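Local coordinates for AAEL008620-PA odorant-binding protein (Aedes aegypti, PDB 5V13) that binds juvenile hormone specifically, as a secreted hemolymph member of the odorant-binding protein family, at residues B[27-32]-B[70-75]; B[79-84]-B[114-119]; B[167-172]-B[263-268]; B[171-176]-B[194-199]. All blocks are in the same frame, centred on the assembly; numbering follows the deposited sequence.

Contact 1: residues B[27-32]-B[70-75]; sequences EQTLYA and EELRLY
Ala32 and Leu72 form a buried, apolar contact between helix 26-38 and the C-terminal end of helix 59-71, two helices that the disulfide Cys36-Cys67 also ties together. Ala32 CB lies 3.8 Å from Leu72 CD2. That same CD2 comes within 3.6 Å of the backbone O of Gln28, the helical acceptor of Ala32 N. On a second flank, CG of Glu71 touches Ala32 CB at 3.8 Å. The Glu71 chain then bends at chi2 (66°), and its OE1 approaches CE1 of Tyr31 at 3.9 Å, with ring and carboxylate planes turned 45° apart. Arg73, which has a positive phi in the Schellman motif ending helix 59-71, turns back onto its own segment: its NH1 gives a bond of 2.9 Å to Glu71 O and a weak hydrogen bond, part of a salt bridge, to Glu71 OE1. Outside the pair, Arg73 is also bridged to Glu206, and the Tyr31 ring makes a cation-pi contact with Arg201. No hydrogen bond crosses between the segments. The join therefore rests on dispersion between methyl and methylene groups, with charge at its margin, and Leu72 presents an apolar side chain about 4 Å from the bound hormone.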
# COMPACT_ATOMS: atom_id res chain seq x y z
N GLU B 27 -9.50 8.97 2.22
CA GLU B 27 -10.47 8.38 3.14
C GLU B 27 -11.54 9.41 3.51
O GLU B 27 -12.73 9.09 3.52
CB GLU B 27 -9.78 7.86 4.41
CG GLU B 27 -10.71 7.16 5.43
CD GLU B 27 -11.53 8.10 6.31
OE1 GLU B 27 -12.67 7.72 6.71
OE2 GLU B 27 -11.02 9.21 6.63
N GLN B 28 -11.12 10.64 3.78
CA GLN B 28 -12.06 11.68 4.18
C GLN B 28 -12.98 12.11 3.03
O GLN B 28 -14.19 12.29 3.23
CB GLN B 28 -11.27 12.86 4.75
CG GLN B 28 -10.72 12.55 6.16
CD GLN B 28 -9.80 13.64 6.68
OE1 GLN B 28 -8.93 14.13 5.96
NE2 GLN B 28 -9.98 14.01 7.94
N THR B 29 -12.44 12.33 1.83
CA THR B 29 -13.31 12.68 0.71
C THR B 29 -14.27 11.54 0.39
O THR B 29 -15.47 11.77 0.17
CB THR B 29 -12.49 13.07 -0.52
OG1 THR B 29 -11.57 12.01 -0.86
CG2 THR B 29 -11.69 14.34 -0.23
N LEU B 30 -13.79 10.29 0.36
CA LEU B 30 -14.69 9.19 0.04
C LEU B 30 -15.79 9.07 1.09
O LEU B 30 -16.96 8.86 0.76
CB LEU B 30 -13.92 7.88 -0.08
CG LEU B 30 -14.75 6.73 -0.67
CD1 LEU B 30 -15.30 7.11 -2.06
CD2 LEU B 30 -13.94 5.46 -0.76
N TYR B 31 -15.43 9.24 2.37
CA TYR B 31 -16.45 9.18 3.43
C TYR B 31 -17.54 10.21 3.19
O TYR B 31 -18.74 9.91 3.28
CB TYR B 31 -15.80 9.41 4.80
CG TYR B 31 -16.76 9.28 5.97
CD1 TYR B 31 -17.56 10.36 6.37
CD2 TYR B 31 -16.86 8.08 6.67
CE1 TYR B 31 -18.42 10.24 7.47
CE2 TYR B 31 -17.72 7.95 7.75
CZ TYR B 31 -18.49 9.03 8.15
OH TYR B 31 -19.34 8.87 9.22
N ALA B 32 -17.13 11.45 2.90
CA ALA B 32 -18.09 12.53 2.69
C ALA B 32 -18.93 12.29 1.45
O ALA B 32 -20.16 12.46 1.48
CB ALA B 32 -17.36 13.87 2.60
N GLU B 70 -19.73 20.90 4.16
CA GLU B 70 -19.70 20.87 5.62
C GLU B 70 -18.94 19.66 6.15
O GLU B 70 -18.18 19.77 7.12
CB GLU B 70 -21.13 20.88 6.18
CG GLU B 70 -21.76 22.24 6.06
CD GLU B 70 -23.11 22.32 6.72
OE1 GLU B 70 -23.64 23.44 6.88
OE2 GLU B 70 -23.65 21.25 7.09
N GLU B 71 -19.14 18.48 5.54
CA GLU B 71 -18.47 17.30 6.07
C GLU B 71 -16.95 17.40 5.94
O GLU B 71 -16.23 16.91 6.81
CB GLU B 71 -18.97 16.03 5.37
CG GLU B 71 -18.54 14.76 6.09
CD GLU B 71 -19.17 14.62 7.48
OE1 GLU B 71 -18.52 14.07 8.39
OE2 GLU B 71 -20.34 15.06 7.65
N LEU B 72 -16.46 18.04 4.87
CA LEU B 72 -15.02 18.24 4.68
C LEU B 72 -14.49 19.47 5.41
O LEU B 72 -13.30 19.80 5.27
CB LEU B 72 -14.70 18.33 3.19
CG LEU B 72 -15.00 17.04 2.42
CD1 LEU B 72 -14.77 17.20 0.92
CD2 LEU B 72 -14.14 15.92 2.98
N ARG B 73 -15.35 20.17 6.16
CA ARG B 73 -14.99 21.39 6.87
C ARG B 73 -14.45 22.45 5.92
O ARG B 73 -13.60 23.27 6.29
CB ARG B 73 -13.99 21.10 8.00
CG ARG B 73 -14.68 20.59 9.30
CD ARG B 73 -15.32 19.18 9.16
NE ARG B 73 -15.84 18.75 10.46
CZ ARG B 73 -16.64 17.70 10.66
NH1 ARG B 73 -17.02 16.93 9.65
NH2 ARG B 73 -17.06 17.43 11.90
N LEU B 74 -14.96 22.47 4.69
CA LEU B 74 -14.70 23.57 3.78
C LEU B 74 -15.69 24.71 3.97
O LEU B 74 -15.33 25.87 3.72
CB LEU B 74 -14.77 23.09 2.33
CG LEU B 74 -13.80 21.94 1.99
CD1 LEU B 74 -14.17 21.31 0.65
CD2 LEU B 74 -12.35 22.43 1.97
N TYR B 75 -16.92 24.40 4.34
CA TYR B 75 -17.92 25.39 4.73
C TYR B 75 -18.14 25.31 6.23
O TYR B 75 -18.36 24.23 6.78
CB TYR B 75 -19.25 25.17 4.00
CG TYR B 75 -20.22 26.28 4.34
CD1 TYR B 75 -20.06 27.54 3.78
CD2 TYR B 75 -21.26 26.08 5.24
CE1 TYR B 75 -20.93 28.58 4.10
CE2 TYR B 75 -22.14 27.11 5.55
CZ TYR B 75 -21.97 28.35 4.98
OH TYR B 75 -22.83 29.38 5.30

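Contact 2: residues B[79-84]-B[114-119]; sequences EKRFRP and AGVLAD
Lys80 and Leu117 share the one direct hydrogen bond between segment 79-84, which carries hairpin strand 81-82, and the loop 114-119, at the surface. It runs from Leu117 N to Lys80 O over 2.9 Å and is nearly straight, 168° at the hydrogen. The same carbonyl oxygen receives a CA-H...O contact from Val116 CA at 3.4 Å, so two adjacent loop residues converge on one acceptor. A water adds an indirect link, accepting from Phe82 N and donating to Gly115 O. Packing comes from the branches of Val116. Its CG2 lies over one face of the Arg81 guanidinium, offset toward the rim and 3.5 Å from NH2, while CG1 approaches Glu79 O at 3.5 Å. The Lys80 chain runs alongside the loop, and its CE comes within 3.4 Å of Leu117 O. Leu117 is the buried member: its CD1 lies 3.4 Å from Lys80 O, and its side chain also rests on Tyr75 and on Val125 and Lys128 of helix 122-135. Lys80, with positive phi, and Arg81 both face Asp76 in a G1 beta bulge; the loop thus lies against a small bulged beta hairpin, strands 75-76 and 81-82, within an otherwise helical PBP/GOBP-type fold.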
# COMPACT_ATOMS: atom_id res chain seq x y z
N GLU B 79 -19.60 30.23 11.51
CA GLU B 79 -19.25 31.54 10.98
C GLU B 79 -20.02 31.89 9.72
O GLU B 79 -19.90 33.03 9.25
CB GLU B 79 -17.74 31.61 10.70
CG GLU B 79 -16.87 31.51 11.95
CD GLU B 79 -17.21 32.58 12.98
OE1 GLU B 79 -17.86 32.24 14.00
OE2 GLU B 79 -16.84 33.76 12.78
N LYS B 80 -20.79 30.94 9.17
CA LYS B 80 -21.55 31.09 7.93
C LYS B 80 -20.65 31.56 6.78
O LYS B 80 -20.87 32.59 6.14
CB LYS B 80 -22.75 32.03 8.13
CG LYS B 80 -23.80 31.48 9.10
CD LYS B 80 -25.15 32.19 8.99
CE LYS B 80 -25.10 33.60 9.57
NZ LYS B 80 -24.92 33.58 11.05
N ARG B 81 -19.62 30.75 6.49
CA ARG B 81 -18.57 31.19 5.59
C ARG B 81 -17.84 29.98 5.01
O ARG B 81 -17.56 29.03 5.73
CB ARG B 81 -17.57 32.09 6.34
CG ARG B 81 -16.65 32.90 5.44
CD ARG B 81 -15.42 33.40 6.21
NE ARG B 81 -15.76 33.97 7.52
CZ ARG B 81 -15.78 35.27 7.80
NH1 ARG B 81 -15.48 36.16 6.86
NH2 ARG B 81 -16.11 35.68 9.02
N PHE B 82 -17.51 30.05 3.73
CA PHE B 82 -16.49 29.17 3.20
C PHE B 82 -15.12 29.58 3.73
O PHE B 82 -14.88 30.74 4.07
CB PHE B 82 -16.45 29.21 1.67
CG PHE B 82 -17.46 28.32 1.02
CD1 PHE B 82 -17.21 26.98 0.83
CD2 PHE B 82 -18.67 28.84 0.59
CE1 PHE B 82 -18.14 26.17 0.21
CE2 PHE B 82 -19.61 28.02 -0.03
CZ PHE B 82 -19.35 26.70 -0.22
N ARG B 83 -14.21 28.62 3.77
CA ARG B 83 -12.86 28.82 4.27
C ARG B 83 -11.92 28.75 3.07
O ARG B 83 -11.37 27.68 2.78
CB ARG B 83 -12.50 27.76 5.32
CG ARG B 83 -13.46 27.71 6.52
CD ARG B 83 -13.29 28.94 7.41
NE ARG B 83 -11.98 28.97 8.07
CZ ARG B 83 -11.79 28.88 9.39
NH1 ARG B 83 -12.82 28.77 10.21
NH2 ARG B 83 -10.56 28.91 9.88
N PRO B 84 -11.71 29.86 2.35
CA PRO B 84 -10.90 29.77 1.12
C PRO B 84 -9.50 29.23 1.36
O PRO B 84 -8.97 28.53 0.49
CB PRO B 84 -10.86 31.22 0.62
CG PRO B 84 -11.15 32.07 1.86
CD PRO B 84 -12.09 31.24 2.69
N ALA B 114 -15.14 34.82 -0.42
CA ALA B 114 -15.25 35.65 0.77
C ALA B 114 -16.69 36.10 1.01
O ALA B 114 -17.48 36.25 0.07
CB ALA B 114 -14.37 36.89 0.65
N GLY B 115 -17.01 36.33 2.28
CA GLY B 115 -18.29 36.90 2.64
C GLY B 115 -19.08 36.01 3.58
O GLY B 115 -19.18 34.80 3.37
N VAL B 116 -19.65 36.60 4.62
CA VAL B 116 -20.51 35.87 5.54
C VAL B 116 -21.91 35.83 4.94
O VAL B 116 -22.44 36.85 4.49
CB VAL B 116 -20.51 36.53 6.93
CG1 VAL B 116 -21.46 35.82 7.88
CG2 VAL B 116 -19.09 36.53 7.49
N LEU B 117 -22.51 34.64 4.92
CA LEU B 117 -23.80 34.43 4.28
C LEU B 117 -24.93 34.82 5.23
O LEU B 117 -24.78 34.79 6.45
CB LEU B 117 -23.95 32.97 3.84
CG LEU B 117 -23.09 32.45 2.67
CD1 LEU B 117 -21.60 32.66 2.83
CD2 LEU B 117 -23.37 30.97 2.44
N ALA B 118 -26.09 35.19 4.66
CA ALA B 118 -27.21 35.59 5.51
C ALA B 118 -27.79 34.41 6.27
O ALA B 118 -28.32 34.60 7.37
CB ALA B 118 -28.30 36.27 4.68
N ASP B 119 -27.69 33.20 5.71
CA ASP B 119 -28.18 31.97 6.33
C ASP B 119 -27.36 30.80 5.80
O ASP B 119 -26.57 30.94 4.87
CB ASP B 119 -29.68 31.75 6.03
CG ASP B 119 -29.98 31.75 4.54
OD1 ASP B 119 -29.41 30.89 3.81
OD2 ASP B 119 -30.78 32.60 4.10
O HOH W 1 -18.28 32.46 2.22

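Contact 3: residues B[167-172]-B[263-268]; sequences QMFVDF and QKTAFY
Phe169 and Thr265 meet where the N-terminus of helix 169-177, with Met168 at the N-cap position, abuts the residues at the end of helix 251-264 and just beyond it. The N-H of Phe169 points at Thr265 OG1, giving a hydrogen bond of 2.9 Å with 156° at the hydrogen. Thr265 holds OG1 between its backbone N and carbonyl carbon (chi1 66°), and the hydroxyl is also bonded to Asn262 O. Val170 N finds Asn262 OD1, so two amides of the first turn are satisfied from the same short run of chain. Beside this polar centre, CG of Met168 packs on Ala266 CB at 4.0 Å. Further along its extended chain, CE lies 3.5 Å from Gln263 OE1, the two side chains crossing obliquely. The Phe169 ring turns its edge to Tyr268 OH, which comes 3.4 Å from CE2 and is itself bonded to Glu27 of helix 26-38.

Around these lie supporting partners. Gln263 NE2 bonds to Arg259 O and to Asp178 of the second subunit, and Met168 packs on Arg176 of that subunit. Lys163 NZ bonds to both Gln167 O and Thr265 O, two carbonyl oxygens only 3.4 Å apart. A last direct detail is the CA-H...O contact that Gln167 O receives from Ala266 CA at 3.5 Å, almost linear at 171°.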
# COMPACT_ATOMS: atom_id res chain seq x y z
N GLN B 167 -9.11 -1.63 4.13
CA GLN B 167 -8.60 -1.76 5.49
C GLN B 167 -9.65 -1.31 6.50
O GLN B 167 -10.33 -0.30 6.29
CB GLN B 167 -7.33 -0.92 5.69
CG GLN B 167 -6.67 -1.10 7.07
CD GLN B 167 -5.41 -0.25 7.23
OE1 GLN B 167 -5.22 0.72 6.50
NE2 GLN B 167 -4.56 -0.61 8.19
N MET B 168 -9.79 -2.06 7.60
CA MET B 168 -10.74 -1.68 8.63
C MET B 168 -10.09 -0.69 9.59
O MET B 168 -8.87 -0.68 9.77
CB MET B 168 -11.23 -2.89 9.42
CG MET B 168 -11.97 -3.90 8.57
SD MET B 168 -12.56 -5.34 9.51
CE MET B 168 -12.66 -6.58 8.24
N PHE B 169 -10.93 0.13 10.23
CA PHE B 169 -10.39 1.20 11.06
C PHE B 169 -9.72 0.68 12.33
O PHE B 169 -8.73 1.26 12.78
CB PHE B 169 -11.49 2.22 11.41
CG PHE B 169 -11.23 3.57 10.80
CD1 PHE B 169 -10.04 4.23 11.06
CD2 PHE B 169 -12.14 4.15 9.93
CE1 PHE B 169 -9.76 5.46 10.47
CE2 PHE B 169 -11.87 5.37 9.34
CZ PHE B 169 -10.67 6.02 9.61
N VAL B 170 -10.23 -0.40 12.93
CA VAL B 170 -9.57 -0.87 14.15
C VAL B 170 -8.14 -1.30 13.84
O VAL B 170 -7.20 -0.93 14.56
CB VAL B 170 -10.37 -2.00 14.82
CG1 VAL B 170 -9.53 -2.63 15.95
CG2 VAL B 170 -11.65 -1.44 15.38
N ASP B 171 -7.95 -2.05 12.75
CA ASP B 171 -6.61 -2.46 12.32
C ASP B 171 -5.70 -1.25 12.09
O ASP B 171 -4.53 -1.25 12.50
CB ASP B 171 -6.69 -3.29 11.04
CG ASP B 171 -5.31 -3.72 10.52
OD1 ASP B 171 -4.70 -4.61 11.15
OD2 ASP B 171 -4.84 -3.18 9.50
N PHE B 172 -6.22 -0.24 11.39
CA PHE B 172 -5.45 0.98 11.16
C PHE B 172 -5.04 1.62 12.48
O PHE B 172 -3.89 2.04 12.66
CB PHE B 172 -6.29 1.95 10.32
CG PHE B 172 -5.71 3.31 10.20
CD1 PHE B 172 -4.77 3.59 9.21
CD2 PHE B 172 -6.09 4.33 11.07
CE1 PHE B 172 -4.21 4.86 9.11
CE2 PHE B 172 -5.54 5.59 10.96
CZ PHE B 172 -4.60 5.85 9.98
N GLN B 263 -16.41 -3.72 10.55
CA GLN B 263 -16.48 -4.45 9.28
C GLN B 263 -16.93 -3.54 8.15
O GLN B 263 -16.48 -3.67 7.01
CB GLN B 263 -17.43 -5.64 9.38
CG GLN B 263 -17.35 -6.43 10.67
CD GLN B 263 -15.99 -7.04 10.90
OE1 GLN B 263 -15.45 -7.72 10.02
NE2 GLN B 263 -15.42 -6.81 12.09
N LYS B 264 -17.84 -2.61 8.46
CA LYS B 264 -18.35 -1.67 7.47
C LYS B 264 -17.37 -0.56 7.12
O LYS B 264 -17.65 0.22 6.20
CB LYS B 264 -19.66 -1.03 7.96
CG LYS B 264 -20.78 -2.02 8.28
CD LYS B 264 -22.01 -1.24 8.77
CE LYS B 264 -22.88 -2.07 9.70
NZ LYS B 264 -23.26 -3.36 9.08
N THR B 265 -16.24 -0.44 7.82
CA THR B 265 -15.29 0.62 7.49
C THR B 265 -14.28 0.20 6.43
O THR B 265 -13.48 1.04 6.00
CB THR B 265 -14.52 1.09 8.73
OG1 THR B 265 -13.68 0.03 9.22
CG2 THR B 265 -15.49 1.54 9.83
N ALA B 266 -14.29 -1.07 6.00
CA ALA B 266 -13.32 -1.52 5.00
C ALA B 266 -13.60 -0.90 3.64
O ALA B 266 -12.69 -0.33 3.01
CB ALA B 266 -13.34 -3.05 4.90
N PHE B 267 -14.84 -0.98 3.16
CA PHE B 267 -15.22 -0.55 1.82
C PHE B 267 -16.39 0.42 1.91
O PHE B 267 -17.53 0.01 2.14
CB PHE B 267 -15.60 -1.74 0.94
CG PHE B 267 -14.50 -2.75 0.76
CD1 PHE B 267 -13.46 -2.50 -0.12
CD2 PHE B 267 -14.52 -3.95 1.45
CE1 PHE B 267 -12.45 -3.44 -0.31
CE2 PHE B 267 -13.50 -4.89 1.28
CZ PHE B 267 -12.47 -4.63 0.40
N TYR B 268 -16.12 1.72 1.70
CA TYR B 268 -17.18 2.72 1.79
C TYR B 268 -18.22 2.53 0.69
O TYR B 268 -19.42 2.74 0.92
CB TYR B 268 -16.56 4.11 1.74
CG TYR B 268 -15.78 4.46 3.00
CD1 TYR B 268 -15.76 3.59 4.09
CD2 TYR B 268 -15.11 5.65 3.11
CE1 TYR B 268 -15.07 3.90 5.27
CE2 TYR B 268 -14.41 5.97 4.27
CZ TYR B 268 -14.40 5.10 5.35
OH TYR B 268 -13.70 5.46 6.50

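Contact 4: residues B[171-176]-B[194-199]; sequences DFCEKR and DCVFRG
Cys173 and Cys195 are joined by a disulfide between the antiparallel helices 169-177 and 190-199, whose short segments run at 151°. The SG-SG bond between Cys173 and Cys195 is 2.1 Å long and its chi3 of -74° gives it a left-handed twist. The two ends are built differently: Cys173 SG lies beside its backbone N, whereas Cys195 SG is anti to its own (chi1 177°). Both CB bonds are directed across the interface, and the CA atoms of Cys173 and Cys195 are 5.7 Å apart, where the axes of the short segments pass at 9.0 Å. Packing is close around the sulfurs. CG2 of Val196 lies 3.7 Å from Cys173 CB, and Cys195 SG approaches the Phe172 ring obliquely, 3.9 Å from CD2, in a sulfur-aromatic contact.

The margin is much looser. Arg176, exposed and fully extended to NE, offers only its CD to Cys195 SG, at 4.3 Å, and makes no hydrogen bond to segment 194-199. Asp194 instead pairs with Arg198 one turn along its own helix, and Glu174 forms a salt bridge with Lys180 of the second subunit. The segments bury 179 Å² in all, most of it on the two cysteines. The result is a disulfide-linked antiparallel helix pair, consistent with the helix-to-helix disulfides of odorant-binding proteins, which in this chain also link helices 26-38 and 59-71 (Cys36-Cys67).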
# COMPACT_ATOMS: atom_id res chain seq x y z
N ASP B 171 -7.95 -2.05 12.75
CA ASP B 171 -6.61 -2.46 12.32
C ASP B 171 -5.70 -1.25 12.09
O ASP B 171 -4.53 -1.25 12.50
CB ASP B 171 -6.69 -3.29 11.04
CG ASP B 171 -5.31 -3.72 10.52
OD1 ASP B 171 -4.70 -4.61 11.15
OD2 ASP B 171 -4.84 -3.18 9.50
N PHE B 172 -6.22 -0.24 11.39
CA PHE B 172 -5.45 0.98 11.16
C PHE B 172 -5.04 1.62 12.48
O PHE B 172 -3.89 2.04 12.66
CB PHE B 172 -6.29 1.95 10.32
CG PHE B 172 -5.71 3.31 10.20
CD1 PHE B 172 -4.77 3.59 9.21
CD2 PHE B 172 -6.09 4.33 11.07
CE1 PHE B 172 -4.21 4.86 9.11
CE2 PHE B 172 -5.54 5.59 10.96
CZ PHE B 172 -4.60 5.85 9.98
N CYS B 173 -5.97 1.70 13.43
CA CYS B 173 -5.68 2.37 14.69
C CYS B 173 -4.74 1.55 15.57
O CYS B 173 -3.90 2.11 16.27
CB CYS B 173 -6.98 2.67 15.43
SG CYS B 173 -7.95 3.87 14.51
N GLU B 174 -4.88 0.21 15.54
CA GLU B 174 -3.95 -0.66 16.26
C GLU B 174 -2.51 -0.44 15.82
O GLU B 174 -1.60 -0.34 16.65
CB GLU B 174 -4.33 -2.13 16.05
CG GLU B 174 -5.55 -2.60 16.81
CD GLU B 174 -5.83 -4.08 16.58
OE1 GLU B 174 -6.11 -4.46 15.43
OE2 GLU B 174 -5.75 -4.86 17.55
N LYS B 175 -2.28 -0.41 14.51
CA LYS B 175 -0.94 -0.17 13.98
C LYS B 175 -0.42 1.21 14.37
O LYS B 175 0.72 1.36 14.81
CB LYS B 175 -0.94 -0.35 12.46
CG LYS B 175 -1.02 -1.82 12.02
CD LYS B 175 -1.44 -1.95 10.56
CE LYS B 175 -0.34 -1.51 9.60
NZ LYS B 175 -0.82 -1.52 8.18
N ARG B 176 -1.26 2.24 14.18
CA ARG B 176 -0.82 3.62 14.41
C ARG B 176 -0.40 3.85 15.85
O ARG B 176 0.50 4.66 16.11
CB ARG B 176 -1.96 4.58 14.02
CG ARG B 176 -1.69 6.06 14.29
CD ARG B 176 -2.85 6.91 13.78
NE ARG B 176 -2.61 8.34 13.96
CZ ARG B 176 -2.03 9.13 13.06
NH1 ARG B 176 -1.61 8.63 11.90
NH2 ARG B 176 -1.88 10.42 13.31
N ASP B 194 -9.23 7.18 20.78
CA ASP B 194 -9.48 8.40 20.03
C ASP B 194 -9.42 8.14 18.53
O ASP B 194 -10.28 8.62 17.77
CB ASP B 194 -8.46 9.47 20.44
CG ASP B 194 -8.79 10.84 19.87
OD1 ASP B 194 -9.85 11.39 20.21
OD2 ASP B 194 -7.98 11.36 19.07
N CYS B 195 -8.43 7.37 18.08
CA CYS B 195 -8.32 7.03 16.67
C CYS B 195 -9.56 6.30 16.17
O CYS B 195 -10.10 6.62 15.11
CB CYS B 195 -7.06 6.18 16.42
SG CYS B 195 -6.83 5.60 14.69
N VAL B 196 -10.03 5.30 16.93
CA VAL B 196 -11.16 4.50 16.49
C VAL B 196 -12.43 5.34 16.45
O VAL B 196 -13.17 5.34 15.46
CB VAL B 196 -11.35 3.27 17.40
CG1 VAL B 196 -12.65 2.54 17.03
CG2 VAL B 196 -10.18 2.31 17.26
N PHE B 197 -12.70 6.07 17.54
CA PHE B 197 -13.93 6.84 17.63
C PHE B 197 -13.98 7.94 16.58
O PHE B 197 -15.05 8.24 16.03
CB PHE B 197 -14.08 7.43 19.03
CG PHE B 197 -14.41 6.41 20.09
CD1 PHE B 197 -14.83 5.13 19.75
CD2 PHE B 197 -14.30 6.73 21.43
CE1 PHE B 197 -15.16 4.20 20.73
CE2 PHE B 197 -14.61 5.80 22.42
CZ PHE B 197 -15.04 4.53 22.06
N ARG B 198 -12.84 8.57 16.27
CA ARG B 198 -12.83 9.57 15.21
C ARG B 198 -12.99 8.94 13.83
O ARG B 198 -13.60 9.55 12.95
CB ARG B 198 -11.55 10.40 15.26
CG ARG B 198 -11.51 11.35 16.44
CD ARG B 198 -10.24 12.19 16.49
NE ARG B 198 -10.26 13.08 17.65
CZ ARG B 198 -10.59 14.37 17.60
NH1 ARG B 198 -10.89 14.94 16.43
NH2 ARG B 198 -10.58 15.10 18.71
N GLY B 199 -12.45 7.73 13.63
CA GLY B 199 -12.69 7.02 12.38
C GLY B 199 -14.15 6.64 12.21
O GLY B 199 -14.69 6.71 11.10

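Overall arrangement
The four contacts follow the chain in series except that contacts 3 and 4 start from the same stretch, sharing Asp171 and Phe172 on helix 169-177 with centres about 10 Å apart. Contact 1 is the most central. It lies about 17 Å, centre to centre, from both contact 2 and contact 3 and touches each: strand 75-76 continues from its second segment into the hairpin of contact 2, while helix 26-38 meets Tyr268 of contact 3. Contacts 2 and 3 lie on opposite sides of the chain's centre, their centres about 34 Å apart. Contact 1 reaches contact 4 only by way of contact 3, through helix 169-177, which a disulfide joins to helix 190-199. Contacts 3 and 4 both touch the second subunit.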